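Local structure of mevalonate diphosphate decarboxylase (Legionella pneumophila, 3LTO) at residues A[253-258]-A[284-289]; A[13-18]-A[240-245]; A[53-58]-A[71-76]. The protein probably catalyses the ATP-dependent decarboxylation of mevalonate 5-diphosphate to isopentenyl diphosphate, a building block of isoprenoids. All blocks are in the same frame, centred on the assembly; numbering follows the deposited sequence.

Contact 1 of 3, residues A[253-258]-A[284-289]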
loop_
_atom_site.group_PDB
_atom_site.type_symbol
_atom_site.label_atom_id
_atom_site.label_comp_id
_atom_site.label_asym_id
_atom_site.label_seq_id
_atom_site.Cartn_x
_atom_site.Cartn_y
_atom_site.Cartn_z
ATOM N N PHE A 253 -17.304 23.342 16.866
ATOM C CA PHE A 253 -16.199 23.818 17.689
ATOM C C PHE A 253 -15.180 24.404 16.729
ATOM O O PHE A 253 -15.199 24.104 15.535
ATOM C CB PHE A 253 -15.577 22.698 18.539
ATOM C CG PHE A 253 -14.973 21.577 17.742
ATOM C CD1 PHE A 253 -15.776 20.587 17.176
ATOM C CD2 PHE A 253 -13.593 21.492 17.580
ATOM C CE1 PHE A 253 -15.209 19.523 16.458
ATOM C CE2 PHE A 253 -13.018 20.432 16.862
ATOM C CZ PHE A 253 -13.831 19.448 16.303
ATOM N N SER A 254 -14.298 25.255 17.230
ATOM C CA SER A 254 -13.323 25.867 16.348
ATOM C C SER A 254 -12.039 26.259 17.056
ATOM O O SER A 254 -12.076 26.769 18.175
ATOM C CB SER A 254 -13.944 27.101 15.690
ATOM O OG SER A 254 -12.999 27.803 14.907
ATOM N N TYR A 255 -10.907 26.005 16.399
ATOM C CA TYR A 255 -9.604 26.370 16.943
ATOM C C TYR A 255 -9.317 27.777 16.461
ATOM O O TYR A 255 -8.565 28.525 17.084
ATOM C CB TYR A 255 -8.513 25.439 16.417
ATOM C CG TYR A 255 -8.715 24.001 16.811
ATOM C CD1 TYR A 255 -8.517 23.586 18.128
ATOM C CD2 TYR A 255 -9.110 23.056 15.869
ATOM C CE1 TYR A 255 -8.704 22.264 18.495
ATOM C CE2 TYR A 255 -9.302 21.732 16.223
ATOM C CZ TYR A 255 -9.096 21.342 17.536
ATOM O OH TYR A 255 -9.285 20.036 17.880
ATOM N N ILE A 256 -9.924 28.123 15.332
ATOM C CA ILE A 256 -9.751 29.441 14.753
ATOM C C ILE A 256 -10.645 30.405 15.525
ATOM O O ILE A 256 -11.774 30.074 15.868
ATOM C CB ILE A 256 -10.146 29.443 13.256
ATOM C CG1 ILE A 256 -9.102 28.663 12.447
ATOM C CG2 ILE A 256 -10.301 30.887 12.740
ATOM C CD1 ILE A 256 -9.560 28.310 11.033
ATOM N N THR A 257 -10.120 31.583 15.825
ATOM C CA THR A 257 -10.882 32.596 16.538
ATOM C C THR A 257 -10.697 33.902 15.796
ATOM O O THR A 257 -9.997 33.951 14.784
ATOM C CB THR A 257 -10.356 32.822 17.964
ATOM O OG1 THR A 257 -9.069 33.453 17.889
ATOM C CG2 THR A 257 -10.247 31.500 18.721
ATOM N N ASP A 258 -11.310 34.962 16.316
ATOM C CA ASP A 258 -11.191 36.278 15.713
ATOM C C ASP A 258 -9.720 36.679 15.705
ATOM O O ASP A 258 -9.252 37.359 14.793
ATOM C CB ASP A 258 -12.029 37.300 16.493
ATOM C CG ASP A 258 -11.648 37.377 17.962
ATOM O OD1 ASP A 258 -11.344 36.324 18.563
ATOM O OD2 ASP A 258 -11.665 38.496 18.518
ATOM N N ALA A 284 -5.161 20.313 13.507
ATOM C CA ALA A 284 -6.302 20.360 14.414
ATOM C C ALA A 284 -5.792 21.035 15.677
ATOM O O ALA A 284 -5.618 20.389 16.714
ATOM C CB ALA A 284 -6.809 18.938 14.725
ATOM N N GLY A 285 -5.533 22.338 15.572
ATOM C CA GLY A 285 -5.024 23.091 16.701
ATOM C C GLY A 285 -5.094 24.576 16.412
ATOM O O GLY A 285 -5.412 24.954 15.290
ATOM N N PRO A 286 -4.784 25.444 17.393
ATOM C CA PRO A 286 -4.817 26.907 17.257
ATOM C C PRO A 286 -3.646 27.592 16.543
ATOM O O PRO A 286 -3.818 28.670 15.973
ATOM C CB PRO A 286 -4.921 27.370 18.701
ATOM C CG PRO A 286 -4.018 26.385 19.395
ATOM C CD PRO A 286 -4.474 25.063 18.784
ATOM N N ASN A 287 -2.463 26.986 16.582
ATOM C CA ASN A 287 -1.285 27.589 15.958
ATOM C C ASN A 287 -1.382 27.724 14.440
ATOM O O ASN A 287 -2.072 26.956 13.778
ATOM C CB ASN A 287 -0.019 26.787 16.301
ATOM C CG ASN A 287 0.308 26.796 17.792
ATOM O OD1 ASN A 287 -0.097 27.697 18.533
ATOM N ND2 ASN A 287 1.067 25.797 18.231
ATOM N N VAL A 288 -0.679 28.707 13.893
ATOM C CA VAL A 288 -0.666 28.921 12.455
ATOM C C VAL A 288 0.768 28.754 11.972
ATOM O O VAL A 288 1.679 29.402 12.485
ATOM C CB VAL A 288 -1.174 30.334 12.082
ATOM C CG1 VAL A 288 -1.008 30.567 10.588
ATOM C CG2 VAL A 288 -2.647 30.478 12.469
ATOM N N HIS A 289 0.956 27.880 10.988
ATOM C CA HIS A 289 2.279 27.609 10.446
ATOM C C HIS A 289 2.605 28.368 9.173
ATOM O O HIS A 289 1.808 28.442 8.233
ATOM C CB HIS A 289 2.450 26.110 10.182
ATOM C CG HIS A 289 2.346 25.268 11.414
ATOM N ND1 HIS A 289 3.439 24.667 12.001
ATOM C CD2 HIS A 289 1.286 24.974 12.203
ATOM C CE1 HIS A 289 3.056 24.043 13.101
ATOM N NE2 HIS A 289 1.756 24.215 13.246
HETATM O O HOH W 1 -6.354 29.463 15.822
#
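Tyr255 lays its phenol ring over the backbone of Ala284 and Gly285, and this one side chain carries nearly all of the apolar contact. Gly285 CA stands 3.9 Å from the ring centroid and 18° off the normal, a CH-pi contact over the face. Ala284 C and Gly285 N lie above the rim of that same face, while Ala284 CB approaches Tyr255 CE2 to 4.0 Å. Nearer the main chain, Tyr255 CB packs 3.3 Å from Gly285 O. With CG anti to the carbonyl carbon (chi1 -62°), the ring lies alongside 284-285.

The polar link runs through water: a single molecule donates to Tyr255 O and to Pro286 O, at 2.7 Å each. At the far end of the ring, Tyr255 OH bonds the carbonyl of Ile190, and Phe246 meets the ring edge-to-face. Within 253-258, Ser254 OG reaches Ile256 O at 2.8 Å, on a lone pair in the carbonyl plane, just ahead of Thr257, the N-cap of helix 258-274. Residues 284-287, Ala-Gly-Pro-Asn, probably belong to the third conserved, glycine-containing motif of the GHMP superfamily, here leading into strand 288-292.

Contact 2 of 3, residues A[13-18]-A[240-245]. With SO4 (sulfate ion), chain C; SO4 (sulfate ion), chain D.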
loop_
_atom_site.group_PDB
_atom_site.type_symbol
_atom_site.label_atom_id
_atom_site.label_comp_id
_atom_site.label_asym_id
_atom_site.label_seq_id
_atom_site.Cartn_x
_atom_site.Cartn_y
_atom_site.Cartn_z
ATOM N N LEU A 13 0.810 19.401 4.160
ATOM C CA LEU A 13 0.248 20.412 3.262
ATOM C C LEU A 13 -1.121 19.869 2.807
ATOM O O LEU A 13 -2.080 20.630 2.634
ATOM C CB LEU A 13 1.182 20.640 2.065
ATOM C CG LEU A 13 2.325 21.649 2.267
ATOM C CD1 LEU A 13 3.024 21.383 3.579
ATOM C CD2 LEU A 13 3.311 21.575 1.113
ATOM N N ILE A 14 -1.187 18.549 2.606
ATOM C CA ILE A 14 -2.428 17.846 2.250
ATOM C C ILE A 14 -2.654 16.967 3.492
ATOM O O ILE A 14 -1.776 16.190 3.877
ATOM C CB ILE A 14 -2.258 16.960 0.996
ATOM C CG1 ILE A 14 -1.871 17.825 -0.211
ATOM C CG2 ILE A 14 -3.561 16.215 0.709
ATOM C CD1 ILE A 14 -2.951 18.815 -0.643
ATOM N N LYS A 15 -3.822 17.085 4.115
ATOM C CA LYS A 15 -4.100 16.367 5.361
ATOM C C LYS A 15 -4.610 14.931 5.310
ATOM O O LYS A 15 -5.512 14.603 4.552
ATOM C CB LYS A 15 -5.105 17.165 6.208
ATOM C CG LYS A 15 -4.889 18.675 6.269
ATOM C CD LYS A 15 -3.602 19.040 6.971
ATOM C CE LYS A 15 -3.478 20.550 7.126
ATOM N NZ LYS A 15 -2.187 20.943 7.768
ATOM N N TYR A 16 -4.031 14.088 6.159
ATOM C CA TYR A 16 -4.451 12.703 6.304
ATOM C C TYR A 16 -5.694 12.791 7.185
ATOM O O TYR A 16 -6.743 12.253 6.861
ATOM C CB TYR A 16 -3.357 11.892 7.001
ATOM C CG TYR A 16 -3.863 10.661 7.724
ATOM C CD1 TYR A 16 -4.690 9.731 7.086
ATOM C CD2 TYR A 16 -3.506 10.424 9.050
ATOM C CE1 TYR A 16 -5.146 8.600 7.760
ATOM C CE2 TYR A 16 -3.950 9.304 9.726
ATOM C CZ TYR A 16 -4.772 8.395 9.083
ATOM O OH TYR A 16 -5.233 7.309 9.787
HETATM N N MSE A 17 -5.544 13.479 8.311
HETATM C CA MSE A 17 -6.633 13.724 9.255
HETATM C C MSE A 17 -7.209 12.506 9.977
HETATM O O MSE A 17 -8.293 12.575 10.553
HETATM C CB MSE A 17 -7.769 14.467 8.545
HETATM C CG MSE A 17 -8.624 15.302 9.469
HETATM SE SE MSE A 17 -10.151 16.063 8.550
HETATM C CE MSE A 17 -9.237 16.665 6.982
ATOM N N GLY A 18 -6.488 11.396 9.953
ATOM C CA GLY A 18 -6.976 10.212 10.626
ATOM C C GLY A 18 -8.178 9.589 9.946
ATOM O O GLY A 18 -8.840 8.723 10.514
ATOM N N LEU A 240 -8.328 25.189 5.467
ATOM C CA LEU A 240 -9.607 25.815 5.779
ATOM C C LEU A 240 -10.726 24.783 5.613
ATOM O O LEU A 240 -11.719 24.800 6.344
ATOM C CB LEU A 240 -9.847 27.036 4.887
ATOM C CG LEU A 240 -8.977 28.252 5.240
ATOM C CD1 LEU A 240 -9.268 29.416 4.296
ATOM C CD2 LEU A 240 -9.253 28.660 6.676
ATOM N N ASP A 241 -10.542 23.868 4.669
ATOM C CA ASP A 241 -11.511 22.803 4.419
ATOM C C ASP A 241 -11.653 22.008 5.706
ATOM O O ASP A 241 -12.745 21.862 6.258
ATOM C CB ASP A 241 -10.993 21.880 3.314
ATOM C CG ASP A 241 -11.979 20.781 2.947
ATOM O OD1 ASP A 241 -12.979 20.579 3.665
ATOM O OD2 ASP A 241 -11.747 20.107 1.930
HETATM N N MSE A 242 -10.522 21.505 6.188
HETATM C CA MSE A 242 -10.522 20.721 7.408
HETATM C C MSE A 242 -11.164 21.473 8.561
HETATM O O MSE A 242 -12.043 20.939 9.227
HETATM C CB MSE A 242 -9.098 20.314 7.800
HETATM C CG MSE A 242 -9.024 19.558 9.119
HETATM SE SE MSE A 242 -7.312 18.734 9.472
HETATM C CE MSE A 242 -6.356 20.253 10.103
ATOM N N HIS A 243 -10.735 22.709 8.802
ATOM C CA HIS A 243 -11.304 23.466 9.906
ATOM C C HIS A 243 -12.794 23.716 9.762
ATOM O O HIS A 243 -13.494 23.789 10.755
ATOM C CB HIS A 243 -10.524 24.771 10.124
ATOM C CG HIS A 243 -9.232 24.561 10.853
ATOM N ND1 HIS A 243 -9.092 24.804 12.202
ATOM C CD2 HIS A 243 -8.057 24.029 10.444
ATOM C CE1 HIS A 243 -7.887 24.430 12.593
ATOM N NE2 HIS A 243 -7.239 23.954 11.545
ATOM N N GLN A 244 -13.286 23.825 8.534
ATOM C CA GLN A 244 -14.719 24.016 8.346
ATOM C C GLN A 244 -15.431 22.763 8.859
ATOM O O GLN A 244 -16.564 22.833 9.334
ATOM C CB GLN A 244 -15.063 24.237 6.868
ATOM C CG GLN A 244 -16.563 24.208 6.600
ATOM C CD GLN A 244 -16.942 24.724 5.220
ATOM O OE1 GLN A 244 -17.612 25.756 5.095
ATOM N NE2 GLN A 244 -16.514 24.012 4.176
ATOM N N LEU A 245 -14.757 21.619 8.762
ATOM C CA LEU A 245 -15.325 20.356 9.232
ATOM C C LEU A 245 -15.615 20.433 10.727
ATOM O O LEU A 245 -16.662 19.992 11.186
ATOM C CB LEU A 245 -14.358 19.203 8.956
ATOM C CG LEU A 245 -14.620 18.215 7.812
ATOM C CD1 LEU A 245 -15.123 18.915 6.566
ATOM C CD2 LEU A 245 -13.322 17.459 7.535
HETATM S S SO4 C . -2.158 15.108 9.256
HETATM O O1 SO4 C . -2.022 14.943 7.799
HETATM O O2 SO4 C . -1.030 14.429 9.902
HETATM O O3 SO4 C . -2.140 16.542 9.574
HETATM O O4 SO4 C . -3.411 14.522 9.749
HETATM S S SO4 D . -4.506 7.316 13.342
HETATM O O1 SO4 D . -4.246 6.560 12.109
HETATM O O2 SO4 D . -3.265 7.456 14.120
HETATM O O3 SO4 D . -5.015 8.653 12.995
HETATM O O4 SO4 D . -5.515 6.607 14.149
#
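Lys15 and Met242 bring the backbones closest, their CA atoms 8.0 Å apart, so the loop 13-18 and helix 228-247 meet through side chains alone. The contact joins the N-terminal and C-terminal domains of the GHMP-superfamily fold, beside a site that holds two sulfates, consistent with a pocket for the substrate diphosphate. Met17 and Met242, both modelled as selenomethionine, slide past each other in opposite directions. Each side chain runs out extended and bends at its last torsion (chi3 -45° in Met17), which turns Met17 CE back to within 3.6 Å of Met242 CG. Met17 SE also reaches Leu245 CD2, at 3.6 Å. Lys15 crosses Met242 at about a right angle, its CG 4.0 Å from Met242 SE; beyond this aliphatic stem, Lys15 NZ pairs with Asp283. Arg144, Gly148, Ser149, Arg152 and Lys20 between them also bond the two anions. Tyr16 OH donates to O1 of the chain D sulfate at 2.6 Å, in the plane of its ring. Two successive amides grip the chain C sulfate: Met17 N meets its O4 at 2.8 Å, and Tyr16 N points almost straight at its O1, 2.7 Å away with an angle of 176° at the hydrogen.

Contact 3 of 3, residues A[53-58]-A[71-76]. With SO4 (sulfate ion), chain E.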
loop_
_atom_site.group_PDB
_atom_site.type_symbol
_atom_site.label_atom_id
_atom_site.label_comp_id
_atom_site.label_asym_id
_atom_site.label_seq_id
_atom_site.Cartn_x
_atom_site.Cartn_y
_atom_site.Cartn_z
ATOM N N ASP A 53 5.781 -2.070 31.066
ATOM C CA ASP A 53 6.441 -0.819 30.732
ATOM C C ASP A 53 5.942 0.327 31.603
ATOM O O ASP A 53 4.837 0.283 32.145
ATOM C CB ASP A 53 6.187 -0.475 29.269
ATOM C CG ASP A 53 6.501 -1.629 28.343
ATOM O OD1 ASP A 53 7.590 -2.221 28.484
ATOM O OD2 ASP A 53 5.659 -1.938 27.474
ATOM N N ILE A 54 6.773 1.353 31.738
ATOM C CA ILE A 54 6.408 2.534 32.505
ATOM C C ILE A 54 6.786 3.734 31.658
ATOM O O ILE A 54 7.877 3.771 31.087
ATOM C CB ILE A 54 7.166 2.613 33.844
ATOM C CG1 ILE A 54 6.746 1.456 34.756
ATOM C CG2 ILE A 54 6.905 3.946 34.506
ATOM C CD1 ILE A 54 7.450 1.463 36.094
ATOM N N TRP A 55 5.883 4.704 31.570
ATOM C CA TRP A 55 6.129 5.909 30.788
ATOM C C TRP A 55 6.367 7.120 31.682
ATOM O O TRP A 55 5.509 7.498 32.485
ATOM C CB TRP A 55 4.953 6.193 29.856
ATOM C CG TRP A 55 5.163 7.417 29.016
ATOM C CD1 TRP A 55 6.210 7.663 28.182
ATOM C CD2 TRP A 55 4.296 8.555 28.920
ATOM N NE1 TRP A 55 6.053 8.882 27.568
ATOM C CE2 TRP A 55 4.886 9.451 28.000
ATOM C CE3 TRP A 55 3.079 8.905 29.520
ATOM C CZ2 TRP A 55 4.302 10.674 27.664
ATOM C CZ3 TRP A 55 2.499 10.127 29.183
ATOM C CH2 TRP A 55 3.113 10.994 28.262
ATOM N N GLU A 56 7.540 7.727 31.534
ATOM C CA GLU A 56 7.892 8.896 32.320
ATOM C C GLU A 56 8.387 9.994 31.404
ATOM O O GLU A 56 9.580 10.097 31.134
ATOM C CB GLU A 56 8.967 8.541 33.341
ATOM C CG GLU A 56 9.499 9.721 34.137
ATOM C CD GLU A 56 10.650 9.317 35.039
ATOM O OE1 GLU A 56 11.454 8.468 34.601
ATOM O OE2 GLU A 56 10.762 9.848 36.171
ATOM N N PRO A 57 7.469 10.827 30.899
ATOM C CA PRO A 57 7.876 11.917 30.011
ATOM C C PRO A 57 8.824 12.855 30.771
ATOM O O PRO A 57 8.711 13.003 31.989
ATOM C CB PRO A 57 6.547 12.578 29.655
ATOM C CG PRO A 57 5.741 12.386 30.918
ATOM C CD PRO A 57 6.043 10.939 31.260
ATOM N N LEU A 58 9.759 13.471 30.055
ATOM C CA LEU A 58 10.729 14.369 30.672
ATOM C C LEU A 58 10.774 15.712 29.963
ATOM O O LEU A 58 10.411 15.815 28.786
ATOM C CB LEU A 58 12.129 13.743 30.632
ATOM C CG LEU A 58 12.357 12.357 31.250
ATOM C CD1 LEU A 58 13.786 11.911 30.968
ATOM C CD2 LEU A 58 12.091 12.395 32.753
ATOM N N GLU A 71 -5.026 8.793 28.215
ATOM C CA GLU A 71 -5.127 8.470 26.801
ATOM C C GLU A 71 -3.798 8.463 26.055
ATOM O O GLU A 71 -3.515 7.532 25.298
ATOM C CB GLU A 71 -6.099 9.429 26.119
ATOM C CG GLU A 71 -6.580 8.950 24.762
ATOM C CD GLU A 71 -7.127 7.534 24.814
ATOM O OE1 GLU A 71 -7.862 7.204 25.773
ATOM O OE2 GLU A 71 -6.826 6.758 23.888
ATOM N N ALA A 72 -2.985 9.493 26.266
ATOM C CA ALA A 72 -1.686 9.590 25.602
ATOM C C ALA A 72 -0.768 8.470 26.054
ATOM O O ALA A 72 -0.072 7.848 25.249
ATOM C CB ALA A 72 -1.035 10.932 25.907
ATOM N N GLN A 73 -0.770 8.219 27.353
ATOM C CA GLN A 73 0.072 7.182 27.918
ATOM C C GLN A 73 -0.343 5.809 27.405
ATOM O O GLN A 73 0.497 4.999 27.037
ATOM C CB GLN A 73 -0.014 7.238 29.440
ATOM C CG GLN A 73 0.842 6.223 30.155
ATOM C CD GLN A 73 0.910 6.490 31.638
ATOM O OE1 GLN A 73 -0.013 7.064 32.219
ATOM N NE2 GLN A 73 1.992 6.068 32.265
ATOM N N LYS A 74 -1.646 5.561 27.373
ATOM C CA LYS A 74 -2.169 4.287 26.900
ATOM C C LYS A 74 -1.696 3.970 25.482
ATOM O O LYS A 74 -1.223 2.864 25.211
ATOM C CB LYS A 74 -3.694 4.307 26.927
ATOM C CG LYS A 74 -4.320 3.158 26.185
ATOM C CD LYS A 74 -5.808 3.371 26.021
ATOM C CE LYS A 74 -6.290 2.851 24.689
ATOM N NZ LYS A 74 -5.895 3.786 23.607
ATOM N N ARG A 75 -1.832 4.944 24.588
ATOM C CA ARG A 75 -1.427 4.775 23.198
ATOM C C ARG A 75 0.071 4.535 23.063
ATOM O O ARG A 75 0.499 3.673 22.304
ATOM C CB ARG A 75 -1.799 6.020 22.383
ATOM C CG ARG A 75 -3.283 6.342 22.340
ATOM C CD ARG A 75 -4.009 5.466 21.339
ATOM N NE ARG A 75 -3.518 5.665 19.976
ATOM C CZ ARG A 75 -4.006 5.038 18.909
ATOM N NH1 ARG A 75 -5.002 4.168 19.042
ATOM N NH2 ARG A 75 -3.499 5.277 17.707
ATOM N N PHE A 76 0.863 5.306 23.803
ATOM C CA PHE A 76 2.318 5.206 23.730
ATOM C C PHE A 76 2.848 3.862 24.225
ATOM O O PHE A 76 3.703 3.257 23.585
ATOM C CB PHE A 76 2.963 6.360 24.517
ATOM C CG PHE A 76 4.254 6.868 23.910
ATOM C CD1 PHE A 76 4.300 7.268 22.573
ATOM C CD2 PHE A 76 5.412 6.965 24.677
ATOM C CE1 PHE A 76 5.482 7.756 22.009
ATOM C CE2 PHE A 76 6.594 7.450 24.126
ATOM C CZ PHE A 76 6.630 7.847 22.787
HETATM S S SO4 E . -6.699 12.253 29.139
HETATM O O1 SO4 E . -5.477 12.429 28.373
HETATM O O2 SO4 E . -6.453 12.590 30.555
HETATM O O3 SO4 E . -7.755 13.141 28.596
HETATM O O4 SO4 E . -7.126 10.854 29.044
#
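CG of Trp55 stands anti to the backbone N (chi1 -179°), which carries the indole from strand 54-55 out to helix 71-87. There Phe76, whose chi1 of -145° departs from a staggered value, swings its ring up to the pyrrole end of that indole. The two rings make an offset edge-to-face pair: the edge of Phe76 turns toward the face of the five-membered ring of Trp55, with centroids 5.1 Å apart and planes inclined at 61°. CD2 leads on the phenylalanine, coming 3.5 Å from Trp55 NE1 and 3.7 Å from Trp55 CD1. Trp55 NE1 has its polar partner elsewhere, in the hydroxyl of Ser97 on strand 93-99, and that hydrogen bond helps to fix the rotation of the indole.

At the benzo end the neighbour is Gln73, one helical turn earlier. Its CB lies 3.5 Å from Trp55 CE3, so here aliphatic carbon meets the six-membered ring. The indole thus bridges Gln73 and Phe76, about one turn apart, and one of its faces is covered by Pro57, whose CD sits over the middle of the indole. This is packing inside a beta-alpha-beta unit: strand 54-55 leads through helix 71-87 to strand 93-99, its parallel neighbour in the sheet. Phe76 carries the layer further, touching Ile95 of strand 93-99 and meeting Phe114 of helix 110-129 edge-to-face.

The outer side of the same helix is polar. Lys74 NZ forms a salt bridge with Glu71 OE2 at 3.1 Å, approaching on the syn side, tilted out of the carboxylate plane. At the start of the helix, where the dipole would favour an anion, the backbone N of Glu71 donates to O4 of the chain E sulfate at 3.1 Å.

Overall arrangement
Contacts 1 and 2 adjoin, with centres about 12 Å apart: Met242 and His243 of helix 228-247 pack against 284-285 and Tyr255-Ile256, so the helix of contact 2 also packs against contact 1. Contact 3 lies apart, its centre about 26 Å from that of contact 1 and about 27 Å from that of contact 2, where helix 71-87 packs on the mixed sheet of the N-terminal domain. Contact 1 belongs to the C-terminal domain, beside its four-stranded antiparallel sheet. Along the chain, 53-58 and 71-76 fall between the halves of contact 2, while contact 1 follows both. Contact 2 brings distant parts of the chain together across the domain boundary, beside two bound sulfates, at what is probably the substrate-binding cleft.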